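Local coordinates for protein proto-oncogene vav (Homo sapiens, PDB 6NEW) that acts as a guanine nucleotide exchange factor, probably for Rac-type GTPases, and joins an exchange (DH) domain to PH and zinc-binding C1 domains, at residues A[46-51]-A[98-103]; A[86-91]-A[123-128]; A[178-183]-A[215-220]; A[231-234]-A[238-241]; A[269-274]-A[278-283]. One frame throughout, in Å; residues are numbered along the deposited sequence.

Contacts 1, 2 and 3 lie in the helical RhoGEF (DH) domain; contacts 1 and 2 share helix 86-105, their centres about 19 Å apart. Contacts 2 and 3 adjoin, with centres about 12 Å apart, as Tyr126 packs against both Val179 and Val216. Contact 1 meets contact 3 where Thr51 approaches Arg178. Helix 196-235 carries contact 3 and, with centres about 32 Å apart, contact 4, which abuts contact 5 of the PH domain (about 11 Å between centres) through Phe232 on Phe271. From segment 215-220 of contact 3, Cys215 touches Leu381 of the C1 region, with one zinc ion held by His362, Cys392, Cys395 and Cys410, the other by Cys375, Cys378, His400 and Cys403.

Contact 1. Residues A[46-51]-A[98-103]; sequences REIQQT and KEMKEA
Met100 reaches from helix 86-105 to Ile48 and Gln49 of helix 37-71, tying together two antiparallel helices of the helical DH bundle. The short segments come no closer than 10.8 Å between axes, their directions 152° apart, so long side chains do the bridging. The Met100 methyl CE settles against the root of the glutamine, 3.7 Å from Gln49 CA, while the sulfur SD lies 3.8 Å from Ile48 CG2. Extended as far as SD, the methionine then turns at chi3 (60°), which swings CE onto Gln49. Ile48 meets it through the CG2 branch alone, its other arm leading away from this helix. Toward the outer side, the extended Gln49 crosses Lys101 at about a right angle, its NE2 resting 3.8 Å from Lys101 CG and also making a weak hydrogen bond to Glu53 of its own helix. An alanine in place of Met100 removes the thioether and is likely to open a gap beside Ile48 CG2 and Gln49 CA. In the next shell, Met100 also touches Leu112 of helix 112-119, and Ile48 packs on Leu185 and Leu189 of helix 182-191. Glu99 is bound to helix 112-119 by a salt bridge to Lys118 and a hydrogen bond to Tyr119. One turn along from Glu47, Thr51 OG1 donates to Glu47 O at 2.7 Å, sharing that carbonyl with Thr51 N.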
# COMPACT_ATOMS: atom_id res chain seq x y z
N ARG A 46 -30.26 5.93 -2.32
CA ARG A 46 -30.86 4.72 -2.90
C ARG A 46 -29.77 3.82 -3.48
O ARG A 46 -29.80 2.61 -3.26
CB ARG A 46 -31.88 5.09 -3.98
CG ARG A 46 -33.33 4.89 -3.57
CD ARG A 46 -34.28 5.09 -4.74
NE ARG A 46 -34.35 6.49 -5.17
CZ ARG A 46 -35.17 7.40 -4.65
NH1 ARG A 46 -36.00 7.07 -3.66
NH2 ARG A 46 -35.16 8.65 -5.10
N GLU A 47 -28.80 4.43 -4.23
CA GLU A 47 -27.67 3.72 -4.84
C GLU A 47 -26.79 3.11 -3.75
O GLU A 47 -26.48 1.93 -3.84
CB GLU A 47 -26.85 4.63 -5.76
CG GLU A 47 -26.15 3.85 -6.87
CD GLU A 47 -25.07 4.58 -7.63
OE1 GLU A 47 -25.28 5.77 -7.99
OE2 GLU A 47 -24.03 3.95 -7.93
N ILE A 48 -26.46 3.88 -2.70
CA ILE A 48 -25.66 3.43 -1.55
C ILE A 48 -26.28 2.18 -0.91
O ILE A 48 -25.57 1.21 -0.66
CB ILE A 48 -25.42 4.59 -0.53
CG1 ILE A 48 -24.39 5.60 -1.08
CG2 ILE A 48 -24.99 4.07 0.84
CD1 ILE A 48 -24.41 6.99 -0.45
N GLN A 49 -27.61 2.20 -0.71
CA GLN A 49 -28.36 1.09 -0.11
C GLN A 49 -28.46 -0.13 -1.02
O GLN A 49 -28.13 -1.23 -0.59
CB GLN A 49 -29.75 1.56 0.32
CG GLN A 49 -30.43 0.59 1.29
CD GLN A 49 -31.86 0.94 1.60
OE1 GLN A 49 -32.33 2.07 1.40
NE2 GLN A 49 -32.59 -0.02 2.13
N GLN A 50 -28.93 0.07 -2.26
CA GLN A 50 -29.11 -1.01 -3.24
C GLN A 50 -27.80 -1.70 -3.61
O GLN A 50 -27.79 -2.93 -3.74
CB GLN A 50 -29.88 -0.51 -4.48
CG GLN A 50 -31.37 -0.26 -4.19
CD GLN A 50 -32.10 0.57 -5.22
OE1 GLN A 50 -31.70 0.69 -6.39
NE2 GLN A 50 -33.21 1.17 -4.81
N THR A 51 -26.70 -0.94 -3.76
CA THR A 51 -25.39 -1.53 -4.08
C THR A 51 -24.86 -2.34 -2.90
O THR A 51 -24.27 -3.39 -3.12
CB THR A 51 -24.39 -0.51 -4.63
OG1 THR A 51 -24.17 0.52 -3.66
CG2 THR A 51 -24.80 0.06 -5.99
N LYS A 98 -27.32 -3.64 8.02
CA LYS A 98 -28.38 -3.49 9.01
C LYS A 98 -28.35 -2.11 9.67
O LYS A 98 -29.39 -1.45 9.72
CB LYS A 98 -28.33 -4.61 10.07
N GLU A 99 -27.16 -1.68 10.14
CA GLU A 99 -26.96 -0.38 10.80
C GLU A 99 -27.11 0.78 9.83
O GLU A 99 -27.43 1.89 10.26
CB GLU A 99 -25.59 -0.32 11.49
CG GLU A 99 -25.49 -1.21 12.72
CD GLU A 99 -24.29 -0.94 13.60
OE1 GLU A 99 -24.23 0.16 14.20
OE2 GLU A 99 -23.44 -1.84 13.73
N MET A 100 -26.89 0.53 8.52
CA MET A 100 -27.05 1.51 7.45
C MET A 100 -28.54 1.68 7.17
O MET A 100 -29.01 2.81 7.10
CB MET A 100 -26.31 1.08 6.16
CG MET A 100 -26.45 2.07 5.01
SD MET A 100 -25.94 1.45 3.40
CE MET A 100 -27.02 0.11 3.23
N LYS A 101 -29.29 0.55 7.06
CA LYS A 101 -30.74 0.53 6.84
C LYS A 101 -31.47 1.27 7.97
O LYS A 101 -32.39 2.04 7.69
CB LYS A 101 -31.25 -0.92 6.69
CG LYS A 101 -31.11 -1.48 5.28
CD LYS A 101 -31.67 -2.89 5.20
CE LYS A 101 -31.54 -3.49 3.83
NZ LYS A 101 -31.72 -4.97 3.87
N GLU A 102 -31.01 1.08 9.23
CA GLU A 102 -31.54 1.76 10.42
C GLU A 102 -31.26 3.26 10.35
O GLU A 102 -32.13 4.06 10.69
CB GLU A 102 -30.94 1.18 11.71
CG GLU A 102 -31.52 -0.18 12.11
CD GLU A 102 -30.56 -1.14 12.80
OE1 GLU A 102 -29.67 -0.67 13.54
OE2 GLU A 102 -30.72 -2.36 12.60
N ALA A 103 -30.05 3.65 9.89
CA ALA A 103 -29.66 5.05 9.73
C ALA A 103 -30.45 5.73 8.60
O ALA A 103 -30.83 6.89 8.75
CB ALA A 103 -28.17 5.15 9.47

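Contact 2. Residues A[86-91]-A[123-128]; sequences IEDLLR and FLVYGR
Leu89, with CG anti to its carbonyl carbon (chi1 -69°), carries both methyls to the ring of Tyr126. CD2 lies over one ring face, 3.8 Å from the centroid and 17° off the normal, a CH-pi contact; its nearest ring atom is Tyr126 CZ at 3.6 Å. CD1 lies out past the rim, 4.0 Å from Tyr126 CE1. The same CD2 also meets Val125 CG2 at 3.8 Å, so one methyl touches two successive residues. On the exposed flank the Asp88 carboxylate merely brushes Val125, OD2 standing 4.1 Å from CG1. The Tyr126 hydroxyl is hydrogen-bonded to that of Tyr55, and Pro175 touches both Leu89 and Tyr126. Replacing Tyr126 by an alanine would probably strip Leu89 CD2 of its aromatic cover and leave the Tyr55 hydroxyl without this partner. Leucine methyl over tyrosine face thus fastens helix 86-105 to helix 125-131 within the hydrophobic core of the DH helical bundle.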
# COMPACT_ATOMS: atom_id res chain seq x y z
N ILE A 86 -13.02 -13.71 3.24
CA ILE A 86 -14.42 -13.58 2.76
C ILE A 86 -15.47 -13.87 3.85
O ILE A 86 -16.40 -13.07 3.99
CB ILE A 86 -14.81 -14.36 1.45
CG1 ILE A 86 -13.87 -14.03 0.28
CG2 ILE A 86 -16.30 -14.14 1.05
CD1 ILE A 86 -14.44 -14.15 -1.08
N GLU A 87 -15.33 -14.98 4.62
CA GLU A 87 -16.28 -15.31 5.68
C GLU A 87 -16.46 -14.13 6.63
O GLU A 87 -17.60 -13.73 6.89
CB GLU A 87 -15.90 -16.61 6.41
N ASP A 88 -15.34 -13.49 7.04
CA ASP A 88 -15.32 -12.30 7.90
C ASP A 88 -15.89 -11.05 7.20
O ASP A 88 -16.54 -10.26 7.86
CB ASP A 88 -13.91 -12.03 8.48
CG ASP A 88 -13.90 -11.13 9.72
OD1 ASP A 88 -14.97 -10.71 10.14
OD2 ASP A 88 -12.81 -10.85 10.25
N LEU A 89 -15.65 -10.88 5.87
CA LEU A 89 -16.20 -9.73 5.12
C LEU A 89 -17.71 -9.75 5.19
O LEU A 89 -18.31 -8.77 5.63
CB LEU A 89 -15.75 -9.73 3.65
CG LEU A 89 -14.29 -9.46 3.33
CD1 LEU A 89 -14.09 -9.41 1.85
CD2 LEU A 89 -13.82 -8.14 3.91
N LEU A 90 -18.30 -10.92 4.85
CA LEU A 90 -19.74 -11.20 4.88
C LEU A 90 -20.33 -10.90 6.25
O LEU A 90 -21.39 -10.29 6.31
CB LEU A 90 -20.01 -12.66 4.46
CG LEU A 90 -21.47 -13.17 4.43
CD1 LEU A 90 -22.36 -12.29 3.55
CD2 LEU A 90 -21.53 -14.60 3.94
N ARG A 91 -19.62 -11.23 7.35
CA ARG A 91 -20.12 -10.94 8.69
C ARG A 91 -20.14 -9.42 8.97
O ARG A 91 -21.17 -8.90 9.38
CB ARG A 91 -19.39 -11.74 9.77
CG ARG A 91 -20.16 -11.86 11.07
CD ARG A 91 -19.25 -12.00 12.27
NE ARG A 91 -19.98 -11.77 13.51
CZ ARG A 91 -20.73 -12.69 14.12
NH1 ARG A 91 -20.83 -13.92 13.63
NH2 ARG A 91 -21.39 -12.37 15.23
N PHE A 123 -13.33 -2.24 8.59
CA PHE A 123 -13.09 -2.52 7.17
C PHE A 123 -11.61 -2.71 6.85
O PHE A 123 -11.28 -2.98 5.70
CB PHE A 123 -13.65 -1.40 6.28
CG PHE A 123 -15.15 -1.23 6.14
CD1 PHE A 123 -15.97 -2.32 5.90
CD2 PHE A 123 -15.72 0.04 6.10
CE1 PHE A 123 -17.35 -2.16 5.74
CE2 PHE A 123 -17.09 0.21 5.92
CZ PHE A 123 -17.90 -0.89 5.74
N LEU A 124 -10.70 -2.56 7.83
CA LEU A 124 -9.26 -2.71 7.59
C LEU A 124 -8.87 -4.16 7.24
O LEU A 124 -7.76 -4.40 6.77
CB LEU A 124 -8.43 -2.15 8.74
CG LEU A 124 -8.27 -0.63 8.75
CD1 LEU A 124 -7.67 -0.16 10.05
CD2 LEU A 124 -7.41 -0.13 7.59
N VAL A 125 -9.84 -5.09 7.37
CA VAL A 125 -9.72 -6.50 7.01
C VAL A 125 -9.58 -6.60 5.48
O VAL A 125 -9.18 -7.65 4.96
CB VAL A 125 -10.86 -7.37 7.58
CG1 VAL A 125 -10.80 -7.46 9.11
CG2 VAL A 125 -12.24 -6.90 7.10
N TYR A 126 -9.84 -5.47 4.77
CA TYR A 126 -9.67 -5.35 3.32
C TYR A 126 -8.18 -5.25 2.98
O TYR A 126 -7.79 -5.48 1.83
CB TYR A 126 -10.46 -4.17 2.73
CG TYR A 126 -11.88 -4.55 2.38
CD1 TYR A 126 -12.17 -5.24 1.20
CD2 TYR A 126 -12.94 -4.25 3.23
CE1 TYR A 126 -13.47 -5.61 0.88
CE2 TYR A 126 -14.25 -4.62 2.92
CZ TYR A 126 -14.51 -5.30 1.74
OH TYR A 126 -15.79 -5.65 1.45
N GLY A 127 -7.37 -4.91 3.99
CA GLY A 127 -5.91 -4.89 3.89
C GLY A 127 -5.44 -6.31 3.65
O GLY A 127 -4.89 -6.60 2.59
N ARG A 128 -5.82 -7.23 4.59
CA ARG A 128 -5.57 -8.68 4.54
C ARG A 128 -6.11 -9.32 3.24
O ARG A 128 -5.46 -10.23 2.72
CB ARG A 128 -6.18 -9.37 5.78
CG ARG A 128 -5.69 -10.81 6.04
CD ARG A 128 -6.48 -11.43 7.18
NE ARG A 128 -6.05 -12.79 7.54
CZ ARG A 128 -6.45 -13.90 6.93
NH1 ARG A 128 -7.26 -13.84 5.88
NH2 ARG A 128 -6.02 -15.09 7.34

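Contact 3. Residues A[178-183]-A[215-220]; sequences RVLKYH and CVNEVK
Leu180 and Val216 make the closest approach here, Leu180 CD1 lying 3.7 Å from Val216 CG1. The valine holds CG1 anti to its backbone N (chi1 167°), which points that methyl at the facing segment; there it also meets Val179 CG1, less tightly, at 4.3 Å. Two residues from the junction of helices 174-179 and 182-191 thus converge on one methyl of helix 196-235. This is the tighter, apolar part, with Val179 and Val216 buried, and Tyr126 of helix 125-131 closes over it by touching both valines. The other side is looser. Leu180 forks so that CD2 faces Asn217, whose amide oxygen OD1 remains 4.0 Å away: a contact of methyl with carbonyl, without a polar bond, between two partly exposed residues. Apart from this contact, Arg178 and Tyr182 form a polar cluster of their own. Arg178 NE makes a weak hydrogen bond to Tyr182 OH (3.2 Å, 136°), and Tyr182 CD1 stands above one guanidinium face, offset toward its rim. Glu52 of helix 37-71 ties both ends together, in a salt bridge with Arg178 and a hydrogen bond with Tyr182. The contact is a piece of DH-bundle core, where the region joining helices 174-179 and 182-191 packs on the long helix that leads on toward the PH domain.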
# COMPACT_ATOMS: atom_id res chain seq x y z
N ARG A 178 -15.35 -2.92 -4.48
CA ARG A 178 -16.34 -2.36 -3.56
C ARG A 178 -15.75 -1.40 -2.53
O ARG A 178 -16.25 -0.27 -2.43
CB ARG A 178 -17.18 -3.46 -2.87
CG ARG A 178 -18.27 -2.93 -1.94
CD ARG A 178 -19.44 -2.32 -2.70
NE ARG A 178 -20.45 -1.75 -1.80
CZ ARG A 178 -21.30 -0.80 -2.16
NH1 ARG A 178 -21.27 -0.29 -3.38
NH2 ARG A 178 -22.18 -0.34 -1.27
N VAL A 179 -14.71 -1.83 -1.79
CA VAL A 179 -14.08 -1.01 -0.75
C VAL A 179 -13.49 0.30 -1.34
O VAL A 179 -13.44 1.30 -0.64
CB VAL A 179 -13.06 -1.81 0.11
CG1 VAL A 179 -11.79 -2.17 -0.67
CG2 VAL A 179 -12.74 -1.10 1.42
N LEU A 180 -13.14 0.29 -2.64
CA LEU A 180 -12.58 1.42 -3.36
C LEU A 180 -13.66 2.38 -3.91
O LEU A 180 -13.32 3.46 -4.38
CB LEU A 180 -11.67 0.91 -4.50
CG LEU A 180 -10.15 0.83 -4.22
CD1 LEU A 180 -9.83 -0.13 -3.09
CD2 LEU A 180 -9.40 0.42 -5.46
N LYS A 181 -14.95 1.99 -3.82
CA LYS A 181 -16.07 2.80 -4.32
C LYS A 181 -16.78 3.66 -3.26
O LYS A 181 -17.40 4.64 -3.64
CB LYS A 181 -17.12 1.94 -5.06
CG LYS A 181 -16.63 1.20 -6.32
CD LYS A 181 -16.27 2.07 -7.53
CE LYS A 181 -15.95 1.20 -8.72
NZ LYS A 181 -15.55 2.00 -9.90
N TYR A 182 -16.72 3.28 -1.96
CA TYR A 182 -17.39 4.03 -0.89
C TYR A 182 -17.11 5.52 -0.90
O TYR A 182 -18.06 6.30 -0.78
CB TYR A 182 -17.11 3.46 0.49
CG TYR A 182 -17.70 2.09 0.69
CD1 TYR A 182 -19.07 1.87 0.59
CD2 TYR A 182 -16.88 0.99 0.95
CE1 TYR A 182 -19.62 0.60 0.75
CE2 TYR A 182 -17.42 -0.28 1.11
CZ TYR A 182 -18.78 -0.47 1.02
OH TYR A 182 -19.28 -1.74 1.17
N HIS A 183 -15.84 5.91 -1.08
CA HIS A 183 -15.45 7.33 -1.13
C HIS A 183 -16.02 8.02 -2.37
O HIS A 183 -16.34 9.20 -2.30
CB HIS A 183 -13.92 7.53 -1.00
CG HIS A 183 -13.13 7.14 -2.21
ND1 HIS A 183 -12.72 8.08 -3.14
CD2 HIS A 183 -12.69 5.92 -2.61
CE1 HIS A 183 -12.06 7.41 -4.07
NE2 HIS A 183 -12.02 6.11 -3.80
N CYS A 215 -5.26 3.22 2.43
CA CYS A 215 -4.67 2.12 3.21
C CYS A 215 -4.57 0.85 2.39
O CYS A 215 -3.51 0.24 2.35
CB CYS A 215 -5.45 1.87 4.49
SG CYS A 215 -5.24 3.14 5.75
N VAL A 216 -5.70 0.46 1.75
CA VAL A 216 -5.86 -0.71 0.89
C VAL A 216 -4.88 -0.66 -0.28
O VAL A 216 -4.21 -1.66 -0.57
CB VAL A 216 -7.35 -0.85 0.44
CG1 VAL A 216 -7.53 -1.85 -0.70
CG2 VAL A 216 -8.23 -1.23 1.62
N ASN A 217 -4.75 0.50 -0.91
CA ASN A 217 -3.82 0.71 -2.02
C ASN A 217 -2.35 0.64 -1.57
O ASN A 217 -1.53 0.06 -2.28
CB ASN A 217 -4.13 2.02 -2.73
CG ASN A 217 -5.42 1.95 -3.51
OD1 ASN A 217 -5.64 1.03 -4.31
ND2 ASN A 217 -6.28 2.94 -3.33
N GLU A 218 -2.05 1.19 -0.36
CA GLU A 218 -0.69 1.18 0.20
C GLU A 218 -0.28 -0.20 0.63
O GLU A 218 0.90 -0.54 0.53
CB GLU A 218 -0.52 2.21 1.33
CG GLU A 218 -0.56 3.67 0.89
CD GLU A 218 0.06 4.04 -0.44
OE1 GLU A 218 1.26 3.76 -0.64
OE2 GLU A 218 -0.65 4.64 -1.28
N VAL A 219 -1.25 -1.04 1.04
CA VAL A 219 -1.02 -2.44 1.43
C VAL A 219 -0.55 -3.24 0.21
O VAL A 219 0.43 -3.97 0.30
CB VAL A 219 -2.25 -3.06 2.15
CG1 VAL A 219 -2.16 -4.58 2.22
CG2 VAL A 219 -2.41 -2.47 3.55
N LYS A 220 -1.23 -3.05 -0.93
CA LYS A 220 -0.91 -3.71 -2.20
C LYS A 220 0.51 -3.31 -2.65
O LYS A 220 1.33 -4.19 -2.92
CB LYS A 220 -1.96 -3.34 -3.26
CG LYS A 220 -1.89 -4.15 -4.55
CD LYS A 220 -2.90 -3.62 -5.59
CE LYS A 220 -2.97 -4.47 -6.84
NZ LYS A 220 -1.76 -4.33 -7.70

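Contact 4. Residues A[231-234]-A[238-241]; sequences NFQL and NLDQ
Gln233, near the end of the long helix 196-235, reaches Leu239 and Gln241 in the chain that follows, at the passage from DH helix to PH sheet. Asn238 has a positive phi (64°), consistent with a turn of the backbone after the short strand 236-237. Leu239 comes next and points toward the helix, its CD2 lying 3.5 Å from Gln233 NE2, with the two side chains crossing at about a right angle. Leu239 also touches Leu289 of strand 286-294. Past Asp240, the segment ends at Gln241, which takes part through its backbone while its own amide oxygen bonds to Tyr246 OH. Gln233 gets there by a bend at chi2 (82°) that folds the amide over toward the loop. That amide is held at both ends, for OE1 accepts from the backbone N of Leu243 while the nitrogen donates to Gln241; two such bonds would fix its flip. The donated bond, from Gln233 NE2 to Gln241 O, measures 2.9 Å, the oxygen near the plane of the glutamine amide but the nitrogen 37° out of the carbonyl plane.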
# COMPACT_ATOMS: atom_id res chain seq x y z
N ASN A 231 13.41 -10.95 -3.17
CA ASN A 231 14.23 -11.29 -4.34
C ASN A 231 15.66 -10.78 -4.25
O ASN A 231 16.58 -11.56 -4.53
CB ASN A 231 13.56 -10.83 -5.62
CG ASN A 231 12.56 -11.85 -6.07
OD1 ASN A 231 12.93 -12.98 -6.39
ND2 ASN A 231 11.27 -11.53 -5.97
N PHE A 232 15.87 -9.53 -3.78
CA PHE A 232 17.22 -8.99 -3.60
C PHE A 232 17.95 -9.79 -2.54
O PHE A 232 19.13 -10.08 -2.73
CB PHE A 232 17.20 -7.50 -3.22
CG PHE A 232 16.71 -6.50 -4.23
CD1 PHE A 232 16.68 -6.81 -5.59
CD2 PHE A 232 16.32 -5.22 -3.84
CE1 PHE A 232 16.24 -5.88 -6.53
CE2 PHE A 232 15.90 -4.28 -4.79
CZ PHE A 232 15.87 -4.61 -6.13
N GLN A 233 17.23 -10.15 -1.44
CA GLN A 233 17.79 -10.94 -0.34
C GLN A 233 18.43 -12.19 -0.86
O GLN A 233 19.57 -12.41 -0.52
CB GLN A 233 16.75 -11.29 0.73
CG GLN A 233 17.42 -11.72 2.04
CD GLN A 233 17.83 -10.53 2.86
OE1 GLN A 233 17.05 -9.60 3.07
NE2 GLN A 233 19.07 -10.55 3.35
N LEU A 234 17.76 -12.94 -1.76
CA LEU A 234 18.26 -14.18 -2.38
C LEU A 234 19.48 -13.98 -3.27
O LEU A 234 20.40 -14.78 -3.23
CB LEU A 234 17.16 -14.87 -3.20
CG LEU A 234 16.04 -15.53 -2.43
CD1 LEU A 234 14.90 -15.90 -3.34
CD2 LEU A 234 16.53 -16.72 -1.63
N ASN A 238 26.76 -12.85 1.31
CA ASN A 238 27.52 -12.35 2.46
C ASN A 238 26.89 -11.10 3.10
O ASN A 238 27.56 -10.31 3.78
CB ASN A 238 29.03 -12.15 2.17
CG ASN A 238 29.85 -13.42 2.17
OD1 ASN A 238 29.36 -14.55 2.33
ND2 ASN A 238 31.16 -13.26 1.98
N LEU A 239 25.57 -10.98 2.91
CA LEU A 239 24.75 -9.96 3.52
C LEU A 239 24.19 -10.66 4.76
O LEU A 239 23.42 -11.61 4.63
CB LEU A 239 23.62 -9.53 2.55
CG LEU A 239 22.49 -8.65 3.11
CD1 LEU A 239 23.03 -7.36 3.76
CD2 LEU A 239 21.47 -8.35 2.05
N ASP A 240 24.66 -10.27 5.95
CA ASP A 240 24.28 -10.90 7.22
C ASP A 240 22.95 -10.39 7.84
O ASP A 240 22.64 -10.78 8.96
CB ASP A 240 25.44 -10.76 8.24
CG ASP A 240 25.66 -9.36 8.81
OD1 ASP A 240 25.37 -8.37 8.09
OD2 ASP A 240 26.19 -9.25 9.94
N GLN A 241 22.21 -9.49 7.17
CA GLN A 241 20.97 -8.95 7.74
C GLN A 241 19.89 -8.88 6.70
O GLN A 241 20.18 -8.88 5.51
CB GLN A 241 21.17 -7.53 8.33
CG GLN A 241 22.31 -7.37 9.33
CD GLN A 241 22.12 -6.20 10.26
OE1 GLN A 241 21.48 -5.20 9.93
NE2 GLN A 241 22.67 -6.32 11.45

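Contact 5. Residues A[269-274]-A[278-283]; sequences YAFLLD and LICKRR
The PH-domain beta hairpin of strands 266-273 and 276-283 pairs Tyr269 with Cys280 and Phe271 with Leu278 as antiparallel hydrogen-bonded pairs, with Ala270 and Ile279 as the non-hydrogen-bonded pair between them. In the first pair both bonds are short: Tyr269 N to Cys280 O is 2.7 Å and almost straight (178°), and Cys280 N to Tyr269 O is also 2.7 Å. The Phe271 and Leu278 backbones exchange two more, each 3.0 Å long. Leu278 O is also approached by Ala270 CA at 3.1 Å, in a CA-H...O contact. On the face bearing Tyr269, Phe271, Leu278 and Cys280, the cysteine sulfur makes a sulfur-aromatic contact at the ring edge, SG lying 4.2 Å from Phe271 CE1. Cys280 SG is set anti to its own carbonyl carbon (chi1 -52°), beside the backbone N, which puts it next to that rim. Tyr269 CE1 stands over a face of the same ring. Farther along, Leu273 CD1 meets Leu278 CD1 at 3.7 Å. Strands 249-258 and 286-294 flank the hairpin in the sheet; Trp341 of helix 335-352 packs on Ala270, while on the opposite sheet face, that of Phe271, lies Phe232 of helix 196-235.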
# COMPACT_ATOMS: atom_id res chain seq x y z
N TYR A 269 28.12 -3.34 -8.69
CA TYR A 269 26.67 -3.35 -8.78
C TYR A 269 26.18 -2.84 -7.43
O TYR A 269 26.64 -3.29 -6.39
CB TYR A 269 26.12 -4.77 -9.05
CG TYR A 269 24.70 -4.72 -9.55
CD1 TYR A 269 23.62 -4.69 -8.66
CD2 TYR A 269 24.42 -4.67 -10.91
CE1 TYR A 269 22.31 -4.60 -9.12
CE2 TYR A 269 23.11 -4.56 -11.37
CZ TYR A 269 22.06 -4.55 -10.48
OH TYR A 269 20.77 -4.50 -10.95
N ALA A 270 25.27 -1.87 -7.45
CA ALA A 270 24.75 -1.27 -6.24
C ALA A 270 23.24 -1.35 -6.13
O ALA A 270 22.54 -1.25 -7.14
CB ALA A 270 25.20 0.19 -6.15
N PHE A 271 22.76 -1.44 -4.89
CA PHE A 271 21.34 -1.42 -4.50
C PHE A 271 21.19 -0.28 -3.52
O PHE A 271 21.82 -0.28 -2.45
CB PHE A 271 20.87 -2.74 -3.83
CG PHE A 271 21.01 -3.99 -4.66
CD1 PHE A 271 22.20 -4.71 -4.67
CD2 PHE A 271 19.93 -4.47 -5.41
CE1 PHE A 271 22.32 -5.86 -5.44
CE2 PHE A 271 20.05 -5.63 -6.18
CZ PHE A 271 21.24 -6.33 -6.17
N LEU A 272 20.37 0.69 -3.89
CA LEU A 272 20.10 1.81 -3.03
C LEU A 272 18.73 1.64 -2.43
O LEU A 272 17.76 1.44 -3.16
CB LEU A 272 20.19 3.16 -3.80
CG LEU A 272 19.86 4.42 -3.00
CD1 LEU A 272 20.81 4.59 -1.87
CD2 LEU A 272 19.84 5.65 -3.88
N LEU A 273 18.65 1.71 -1.11
CA LEU A 273 17.42 1.64 -0.33
C LEU A 273 17.40 2.95 0.46
O LEU A 273 18.37 3.71 0.34
CB LEU A 273 17.46 0.40 0.60
CG LEU A 273 17.43 -0.95 -0.12
CD1 LEU A 273 18.81 -1.54 -0.23
CD2 LEU A 273 16.51 -1.93 0.58
N ASP A 274 16.35 3.25 1.23
CA ASP A 274 16.24 4.50 1.99
C ASP A 274 17.40 4.79 2.93
O ASP A 274 17.86 5.92 2.99
CB ASP A 274 14.95 4.50 2.82
CG ASP A 274 13.66 4.57 2.05
OD1 ASP A 274 13.55 5.42 1.14
OD2 ASP A 274 12.70 3.86 2.43
N LEU A 278 24.31 -0.65 -0.86
CA LEU A 278 25.00 -1.94 -0.88
C LEU A 278 25.83 -1.96 -2.14
O LEU A 278 25.29 -1.85 -3.24
CB LEU A 278 23.97 -3.08 -0.91
CG LEU A 278 23.35 -3.51 0.43
CD1 LEU A 278 22.15 -2.67 0.77
CD2 LEU A 278 22.89 -4.94 0.36
N ILE A 279 27.15 -1.98 -1.97
CA ILE A 279 28.09 -2.00 -3.09
C ILE A 279 28.57 -3.44 -3.21
O ILE A 279 29.24 -3.98 -2.32
CB ILE A 279 29.23 -0.95 -2.94
CG1 ILE A 279 28.67 0.48 -2.83
CG2 ILE A 279 30.23 -1.05 -4.10
CD1 ILE A 279 29.53 1.40 -1.97
N CYS A 280 28.13 -4.08 -4.28
CA CYS A 280 28.40 -5.49 -4.56
C CYS A 280 29.25 -5.64 -5.80
O CYS A 280 29.29 -4.76 -6.66
CB CYS A 280 27.09 -6.27 -4.72
SG CYS A 280 25.92 -6.06 -3.37
N LYS A 281 29.88 -6.81 -5.90
CA LYS A 281 30.68 -7.25 -7.03
C LYS A 281 29.99 -8.52 -7.52
O LYS A 281 29.66 -9.38 -6.69
CB LYS A 281 32.12 -7.56 -6.59
CG LYS A 281 33.02 -7.98 -7.73
CD LYS A 281 34.49 -7.96 -7.34
CE LYS A 281 35.38 -8.39 -8.49
NZ LYS A 281 35.43 -7.37 -9.57
N ARG A 282 29.72 -8.63 -8.83
CA ARG A 282 29.09 -9.84 -9.37
C ARG A 282 30.05 -11.05 -9.22
O ARG A 282 31.17 -11.01 -9.73
CB ARG A 282 28.59 -9.64 -10.81
CG ARG A 282 27.88 -10.88 -11.37
CD ARG A 282 27.41 -10.72 -12.81
NE ARG A 282 28.49 -10.50 -13.77
CZ ARG A 282 29.19 -11.47 -14.37
NH1 ARG A 282 28.95 -12.75 -14.10
NH2 ARG A 282 30.15 -11.16 -15.25
N ARG A 283 29.63 -12.07 -8.44
CA ARG A 283 30.37 -13.30 -8.16
C ARG A 283 29.59 -14.47 -8.78
O ARG A 283 29.18 -15.42 -8.09
CB ARG A 283 30.58 -13.46 -6.63
CG ARG A 283 31.69 -14.45 -6.26
CD ARG A 283 31.19 -15.50 -5.28
NE ARG A 283 31.43 -15.12 -3.89
CZ ARG A 283 31.22 -15.91 -2.84
NH1 ARG A 283 31.47 -15.47 -1.61
NH2 ARG A 283 30.72 -17.13 -3.00